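Local coordinates for protein putative RNase YutE (Bacillus subtilis subsp. subtilis str. 168, PDB 1YLM) that is probably an RNase, the toxic component of a putative type VII toxin-antitoxin system in which YutD is the likely antitoxin, at residues A[7-12]-A[54-59]; A[11-16]-A[123-128]; A[58-63]-A[134-139]. All coordinates share one frame; numbering follows the deposited sequence.

Contact 1: A[7-12]-A[54-59]; sequences SKIEKT and NDMIDG
With chi1 at -176°, Lys8 starts out on the carbonyl side of its helix backbone, stays extended as far as CE, then bends at chi4 (-72°), which turns NZ toward the Asp55 carboxylate. The result is a salt bridge with a hydrogen bond, Lys8 NZ to Asp55 OD2 at 2.7 Å. It uses the syn lone pair of OD2, on the side of the second oxygen; Asp55 OD1 is more distant, 3.6 Å from Lys8 NZ. The two side chains cross at about a right angle, and the aliphatic part of the lysine follows the same oxygen, Lys8 CD lying 3.4 Å from Asp55 OD2. Asp51, one turn earlier on helix 32-59, also touches Lys8.

Beside the salt bridge the pairing becomes apolar. Ile9 CG1 packs 3.7 Å from Asp55 CB, the two side chains sliding past each other in opposite directions. Ile9 CD1 then meets the terminal methyl of Met56, modelled as selenomethionine, but that methyl is placed too near its selenium, which makes the exact spacing doubtful. Ile129 and Leu133 of helix 119-137 touch both Ile9 and Met56 and cover this inner side.

The nearest CA atoms, those of Ile9 and Asp55, are 7.0 Å apart. The local axes approach to 10.4 Å and run at 158° to each other: a nearly antiparallel helix pair with a buried hydrophobic seam and a charged edge, as expected in the all-helical bundle of the HepT family.

Contact 2: A[11-16]-A[123-128]; sequences KTLGFF and QDFPKR
Phe16 overlaps the pyrrolidine of Pro126 obliquely through CD2 and CE2, both of these Phe16 atoms lying 3.6 Å from Pro126 CG. Phe16 CE2 is also 3.6 Å from Pro126 CD. CE2 therefore touches both CG and CD, CD2 chiefly CG, while the side chains as a whole cross at roughly a right angle. A chi1 of 177° swings the ring to the carbonyl side of its own backbone and toward helix 119-137.

One turn earlier, Leu13 takes the other part of the proline. Its CD2 methyl lies 4.1 Å from Pro126 CB, and its CD1 methyl is 3.9 Å from Pro126 O, a van der Waals approach. Leu13 CD2 also comes within 4.3 Å of Phe125 CE2, a looser touch. No hydrogen bond crosses between the segments, so apolar side chains carry the fit.

Pro126 is also where helix 119-137 kinks: its nitrogen has no hydrogen to give to the preceding turn. Pro126 CB points toward helix 6-23, and the CA atoms of Leu13 and Pro126 are only 5.8 Å apart although the local axes are 10.1 Å apart at closest approach.

The two segments run nearly antiparallel, at 161°, in an all-helical core. Helix 32-59 closes over Phe16 through Leu45 and Cys48, helix 83-93 meets Phe125 through Leu89, and Leu104 of the second subunit packs on Lys11, Thr12 and Phe15 of helix 6-23.

Contact 3: A[58-63]-A[134-139]; sequences DGFIMR and ETELGP
Apolar contact comes first: Phe60 offers the outer end of its ring, CE2 and CZ, to two consecutive residues near the end of helix 119-137. Phe60 CE2 lies 3.5 Å from Glu136 CB and 3.8 Å from Leu137 CD2. Its neighbour Phe60 CZ is 3.9 Å from Leu137 CG, so the leucine meets the ring through its branch point as well as through a methyl. The phenylalanine and the leucine approach from opposite directions. Phe60 projects from its backbone with chi1 at -73°, CG lying beside its own nitrogen, and the ring reaches the end of helix 119-137; the CA atoms of Phe60 and Glu136 remain 9.2 Å apart.

The glutamate takes part through its aliphatic base, and its carboxylate plane stands 87° from that of the phenyl ring. No hydrogen bond or salt bridge links the two segments.

The contact lies where both helices end, at one end of the helical bundle of this HepT-like protein. Phe60 is the first residue to leave helical phi/psi after helix 32-59, and Ile61 has positive phi and psi. With the probable hydrogen bond from Met62 N to Ile57 O, this resembles a Schellman ending, though the Ile61 N to Asp58 O distance of 3.6 Å is too long for its second bond. Helix 119-137 stops one residue before Gly138, whose phi is positive and whose N makes a weak bond to Glu134 O, Gly138 N lying 2.9 Å from that oxygen.

Outside the two segments, Tyr2 and Tyr132 each form an edge-to-face pair with Phe60. Val4 of the N-terminal loop adds apolar packing against both Phe60 and Leu137. Among polar contacts, Arg6 NH1 hydrogen-bonds to Gly138 O.

In the fold
Three long helices, 6-23, 32-59 and 119-137, connect the contacts pairwise. Contact 1 joins the first to the second, contact 2 the first to the third, and contact 3 the ends of the second and third. The centres of contacts 1 and 2 are 11 Å apart, and their segments overlap at Lys11 and Thr12; the centres of contacts 1 and 3 are 9 Å apart, and they share Asp58 and Gly59. Contacts 2 and 3 lie 16 Å apart without touching and alternate along the chain. The chain returns with helix 119-137 to pack against both earlier long helices. Contacts 1 and 2 both reach the second subunit of the homodimer, whereas contact 3 does not.

Contact 1: A[7-12]-A[54-59]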
# COMPACT_ATOMS: atom_id res chain seq x y z
N SER A 7 -3.89 21.03 9.90
CA SER A 7 -2.80 20.24 10.53
C SER A 7 -2.50 18.95 9.75
O SER A 7 -1.35 18.67 9.41
CB SER A 7 -3.18 19.87 11.96
OG SER A 7 -3.27 21.03 12.75
N LYS A 8 -3.54 18.18 9.46
CA LYS A 8 -3.42 16.94 8.70
C LYS A 8 -2.83 17.20 7.32
O LYS A 8 -1.91 16.50 6.90
CB LYS A 8 -4.80 16.26 8.58
CG LYS A 8 -4.76 14.89 7.89
CD LYS A 8 -6.12 14.22 7.94
CE LYS A 8 -6.09 12.85 7.28
NZ LYS A 8 -5.99 12.92 5.79
N ILE A 9 -3.35 18.22 6.63
CA ILE A 9 -2.92 18.52 5.26
C ILE A 9 -1.45 18.90 5.30
O ILE A 9 -0.63 18.37 4.55
CB ILE A 9 -3.77 19.65 4.60
CG1 ILE A 9 -5.22 19.20 4.39
CG2 ILE A 9 -3.13 20.10 3.25
CD1 ILE A 9 -6.20 20.34 4.06
N GLU A 10 -1.09 19.80 6.21
CA GLU A 10 0.26 20.31 6.17
C GLU A 10 1.40 19.40 6.67
O GLU A 10 2.43 19.26 5.98
CB GLU A 10 0.36 21.64 6.98
CG GLU A 10 -0.46 22.83 6.45
CD GLU A 10 -0.33 24.12 7.27
OE1 GLU A 10 0.09 24.06 8.45
OE2 GLU A 10 -0.65 25.21 6.72
N LYS A 11 1.22 18.65 7.75
CA LYS A 11 1.70 17.27 7.89
C LYS A 11 1.89 16.33 6.72
O LYS A 11 3.01 15.85 6.50
CB LYS A 11 1.25 16.60 9.19
CG LYS A 11 1.67 17.44 10.43
CD LYS A 11 0.95 17.01 11.73
CE LYS A 11 0.92 18.12 12.82
NZ LYS A 11 0.00 17.74 13.97
N THR A 12 0.83 16.09 5.97
CA THR A 12 1.00 15.18 4.85
C THR A 12 1.78 15.80 3.68
O THR A 12 2.50 15.08 2.99
CB THR A 12 -0.27 14.34 4.47
OG1 THR A 12 -0.77 14.64 3.17
CG2 THR A 12 -1.32 14.36 5.54
N ASN A 54 -8.96 14.95 -0.88
CA ASN A 54 -10.17 14.70 -0.08
C ASN A 54 -10.34 15.71 1.04
O ASN A 54 -11.43 16.22 1.26
CB ASN A 54 -10.21 13.29 0.52
CG ASN A 54 -10.68 12.22 -0.46
OD1 ASN A 54 -10.19 11.09 -0.43
ND2 ASN A 54 -11.64 12.57 -1.31
N ASP A 55 -9.26 15.99 1.78
CA ASP A 55 -9.33 16.94 2.90
C ASP A 55 -9.68 18.35 2.40
O ASP A 55 -10.47 19.08 3.03
CB ASP A 55 -8.01 16.95 3.70
CG ASP A 55 -7.79 15.65 4.47
OD1 ASP A 55 -8.79 14.92 4.70
OD2 ASP A 55 -6.63 15.35 4.82
N MSE A 56 -9.09 18.74 1.28
CA MSE A 56 -9.41 20.02 0.62
C MSE A 56 -10.90 20.10 0.26
O MSE A 56 -11.60 21.07 0.56
CB MSE A 56 -8.60 20.17 -0.68
CG MSE A 56 -7.12 20.40 -0.53
SE MSE A 56 -6.76 22.15 -0.21
CE MSE A 56 -6.60 22.08 1.17
N ILE A 57 -11.38 19.06 -0.41
CA ILE A 57 -12.75 19.01 -0.90
C ILE A 57 -13.74 19.05 0.27
O ILE A 57 -14.68 19.87 0.27
CB ILE A 57 -12.93 17.72 -1.76
CG1 ILE A 57 -12.25 17.91 -3.12
CG2 ILE A 57 -14.41 17.35 -1.91
CD1 ILE A 57 -12.16 16.59 -3.95
N ASP A 58 -13.51 18.22 1.27
CA ASP A 58 -14.36 18.17 2.46
C ASP A 58 -14.36 19.50 3.22
O ASP A 58 -15.42 20.02 3.57
CB ASP A 58 -13.95 17.04 3.41
CG ASP A 58 -14.17 15.65 2.81
OD1 ASP A 58 -14.82 15.51 1.74
OD2 ASP A 58 -13.68 14.68 3.42
N GLY A 59 -13.17 20.06 3.46
CA GLY A 59 -13.03 21.32 4.21
C GLY A 59 -13.64 22.54 3.52
O GLY A 59 -14.25 23.40 4.18

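Contact 2: A[11-16]-A[123-128]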
# COMPACT_ATOMS: atom_id res chain seq x y z
N LYS A 11 1.22 18.65 7.75
CA LYS A 11 1.70 17.27 7.89
C LYS A 11 1.89 16.33 6.72
O LYS A 11 3.01 15.85 6.50
CB LYS A 11 1.25 16.60 9.19
CG LYS A 11 1.67 17.44 10.43
CD LYS A 11 0.95 17.01 11.73
CE LYS A 11 0.92 18.12 12.82
NZ LYS A 11 0.00 17.74 13.97
N THR A 12 0.83 16.09 5.97
CA THR A 12 1.00 15.18 4.85
C THR A 12 1.78 15.80 3.68
O THR A 12 2.50 15.08 2.99
CB THR A 12 -0.27 14.34 4.47
OG1 THR A 12 -0.77 14.64 3.17
CG2 THR A 12 -1.32 14.36 5.54
N LEU A 13 1.68 17.12 3.50
CA LEU A 13 2.52 17.81 2.50
C LEU A 13 4.01 17.72 2.82
O LEU A 13 4.83 17.51 1.92
CB LEU A 13 2.10 19.29 2.36
CG LEU A 13 0.74 19.60 1.71
CD1 LEU A 13 0.58 21.11 1.56
CD2 LEU A 13 0.58 18.93 0.38
N GLY A 14 4.38 17.87 4.09
CA GLY A 14 5.78 17.72 4.50
C GLY A 14 6.31 16.31 4.24
O GLY A 14 7.42 16.14 3.75
N PHE A 15 5.50 15.31 4.61
CA PHE A 15 5.82 13.91 4.37
C PHE A 15 6.03 13.66 2.88
O PHE A 15 7.02 13.06 2.47
CB PHE A 15 4.66 13.07 4.88
CG PHE A 15 4.89 11.58 4.82
CD1 PHE A 15 5.58 10.93 5.86
CD2 PHE A 15 4.38 10.83 3.76
CE1 PHE A 15 5.76 9.53 5.81
CE2 PHE A 15 4.56 9.44 3.71
CZ PHE A 15 5.26 8.80 4.73
N PHE A 16 5.05 14.09 2.08
CA PHE A 16 5.12 14.07 0.62
C PHE A 16 6.44 14.63 0.08
O PHE A 16 7.13 13.99 -0.73
CB PHE A 16 3.93 14.86 0.06
CG PHE A 16 3.91 14.98 -1.45
CD1 PHE A 16 3.26 14.02 -2.23
CD2 PHE A 16 4.50 16.07 -2.08
CE1 PHE A 16 3.22 14.13 -3.64
CE2 PHE A 16 4.47 16.20 -3.48
CZ PHE A 16 3.82 15.22 -4.26
N GLN A 123 6.39 18.25 -7.65
CA GLN A 123 7.05 19.27 -6.84
C GLN A 123 6.15 20.47 -6.56
O GLN A 123 6.20 21.05 -5.48
CB GLN A 123 8.33 19.76 -7.53
CG GLN A 123 9.40 18.69 -7.71
CD GLN A 123 10.57 19.15 -8.57
OE1 GLN A 123 10.43 20.07 -9.39
NE2 GLN A 123 11.72 18.52 -8.39
N ASP A 124 5.34 20.85 -7.55
CA ASP A 124 4.47 22.02 -7.42
C ASP A 124 3.19 21.78 -6.63
O ASP A 124 2.57 22.74 -6.18
CB ASP A 124 4.11 22.55 -8.81
CG ASP A 124 5.30 23.20 -9.50
OD1 ASP A 124 6.28 23.55 -8.80
OD2 ASP A 124 5.24 23.37 -10.73
N PHE A 125 2.80 20.52 -6.47
CA PHE A 125 1.54 20.19 -5.78
C PHE A 125 1.43 20.79 -4.36
O PHE A 125 0.42 21.44 -4.05
CB PHE A 125 1.28 18.67 -5.78
CG PHE A 125 -0.01 18.27 -5.09
CD1 PHE A 125 -1.25 18.45 -5.72
CD2 PHE A 125 0.01 17.72 -3.82
CE1 PHE A 125 -2.44 18.10 -5.08
CE2 PHE A 125 -1.17 17.33 -3.18
CZ PHE A 125 -2.39 17.52 -3.81
N PRO A 126 2.45 20.58 -3.50
CA PRO A 126 2.41 21.21 -2.16
C PRO A 126 2.31 22.74 -2.22
O PRO A 126 1.60 23.35 -1.41
CB PRO A 126 3.74 20.80 -1.51
CG PRO A 126 4.21 19.62 -2.27
CD PRO A 126 3.66 19.75 -3.67
N LYS A 127 3.02 23.36 -3.16
CA LYS A 127 2.95 24.81 -3.34
C LYS A 127 1.52 25.27 -3.67
O LYS A 127 1.03 26.24 -3.07
CB LYS A 127 3.91 25.26 -4.45
CG LYS A 127 5.37 24.85 -4.24
CD LYS A 127 6.26 25.34 -5.42
CE LYS A 127 6.08 26.85 -5.68
NZ LYS A 127 7.30 27.49 -6.30
N ARG A 128 0.87 24.60 -4.61
CA ARG A 128 -0.53 24.90 -4.97
C ARG A 128 -1.44 24.79 -3.76
O ARG A 128 -2.27 25.68 -3.52
CB ARG A 128 -1.04 23.93 -6.05
CG ARG A 128 -0.28 23.99 -7.36
CD ARG A 128 -0.60 25.20 -8.21
NE ARG A 128 0.26 25.18 -9.40
CZ ARG A 128 1.45 25.76 -9.49
NH1 ARG A 128 1.94 26.48 -8.47
NH2 ARG A 128 2.17 25.65 -10.61

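Contact 3: A[58-63]-A[134-139]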
# COMPACT_ATOMS: atom_id res chain seq x y z
N ASP A 58 -13.51 18.22 1.27
CA ASP A 58 -14.36 18.17 2.46
C ASP A 58 -14.36 19.50 3.22
O ASP A 58 -15.42 20.02 3.57
CB ASP A 58 -13.95 17.04 3.41
CG ASP A 58 -14.17 15.65 2.81
OD1 ASP A 58 -14.82 15.51 1.74
OD2 ASP A 58 -13.68 14.68 3.42
N GLY A 59 -13.17 20.06 3.46
CA GLY A 59 -13.03 21.32 4.21
C GLY A 59 -13.64 22.54 3.52
O GLY A 59 -14.25 23.40 4.18
N PHE A 60 -13.46 22.62 2.19
CA PHE A 60 -13.90 23.78 1.40
C PHE A 60 -15.24 23.58 0.69
O PHE A 60 -15.55 24.36 -0.18
CB PHE A 60 -12.84 24.21 0.39
CG PHE A 60 -11.65 24.89 1.03
CD1 PHE A 60 -10.43 24.22 1.12
CD2 PHE A 60 -11.75 26.19 1.53
CE1 PHE A 60 -9.32 24.82 1.70
CE2 PHE A 60 -10.65 26.82 2.13
CZ PHE A 60 -9.43 26.14 2.20
N ILE A 61 -16.00 22.56 1.08
CA ILE A 61 -17.33 22.27 0.49
C ILE A 61 -17.27 22.28 -1.03
O ILE A 61 -18.06 22.95 -1.70
CB ILE A 61 -18.44 23.29 0.94
CG1 ILE A 61 -18.18 23.79 2.35
CG2 ILE A 61 -19.85 22.64 0.80
CD1 ILE A 61 -19.18 24.86 2.81
N MSE A 62 -16.31 21.53 -1.57
CA MSE A 62 -16.22 21.35 -3.01
C MSE A 62 -17.14 20.20 -3.41
O MSE A 62 -17.64 19.46 -2.55
CB MSE A 62 -14.77 21.05 -3.41
CG MSE A 62 -13.77 22.15 -3.06
SE MSE A 62 -12.03 21.74 -3.48
CE MSE A 62 -11.23 23.24 -3.00
N ARG A 63 -17.34 20.04 -4.71
CA ARG A 63 -18.14 18.92 -5.21
C ARG A 63 -17.61 17.61 -4.64
O ARG A 63 -16.40 17.41 -4.53
CB ARG A 63 -18.11 18.88 -6.75
CG ARG A 63 -18.86 17.72 -7.35
CD ARG A 63 -19.07 17.94 -8.83
NE ARG A 63 -20.06 17.00 -9.36
CZ ARG A 63 -21.37 17.24 -9.43
NH1 ARG A 63 -21.87 18.41 -9.01
NH2 ARG A 63 -22.18 16.32 -9.93
N GLU A 134 -3.39 29.49 2.25
CA GLU A 134 -3.01 30.83 2.68
C GLU A 134 -3.99 31.88 2.18
O GLU A 134 -4.36 32.79 2.93
CB GLU A 134 -1.59 31.15 2.21
CG GLU A 134 -0.50 30.38 2.99
CD GLU A 134 0.81 30.28 2.22
OE1 GLU A 134 0.92 30.86 1.10
OE2 GLU A 134 1.75 29.61 2.72
N THR A 135 -4.42 31.74 0.92
CA THR A 135 -5.38 32.67 0.31
C THR A 135 -6.75 32.60 0.97
O THR A 135 -7.37 33.63 1.23
CB THR A 135 -5.48 32.45 -1.23
OG1 THR A 135 -4.19 32.65 -1.80
CG2 THR A 135 -6.46 33.43 -1.86
N GLU A 136 -7.21 31.39 1.28
CA GLU A 136 -8.57 31.21 1.77
C GLU A 136 -8.70 31.28 3.29
O GLU A 136 -9.74 31.70 3.80
CB GLU A 136 -9.18 29.91 1.24
CG GLU A 136 -9.33 29.87 -0.27
CD GLU A 136 -10.24 30.98 -0.79
OE1 GLU A 136 -11.25 31.29 -0.12
OE2 GLU A 136 -9.94 31.54 -1.86
N LEU A 137 -7.66 30.88 4.01
CA LEU A 137 -7.71 30.79 5.48
C LEU A 137 -6.73 31.75 6.16
O LEU A 137 -6.78 31.93 7.38
CB LEU A 137 -7.43 29.35 5.94
CG LEU A 137 -8.21 28.21 5.27
CD1 LEU A 137 -7.69 26.88 5.76
CD2 LEU A 137 -9.70 28.33 5.52
N GLY A 138 -5.83 32.33 5.38
CA GLY A 138 -4.78 33.15 5.95
C GLY A 138 -3.58 32.33 6.40
O GLY A 138 -3.50 31.11 6.14
N PRO A 139 -2.63 32.98 7.08
CA PRO A 139 -1.33 32.37 7.37
C PRO A 139 -1.30 31.32 8.50
O PRO A 139 -0.30 30.59 8.63
CB PRO A 139 -0.45 33.58 7.75
CG PRO A 139 -1.42 34.68 8.13
CD PRO A 139 -2.76 34.35 7.61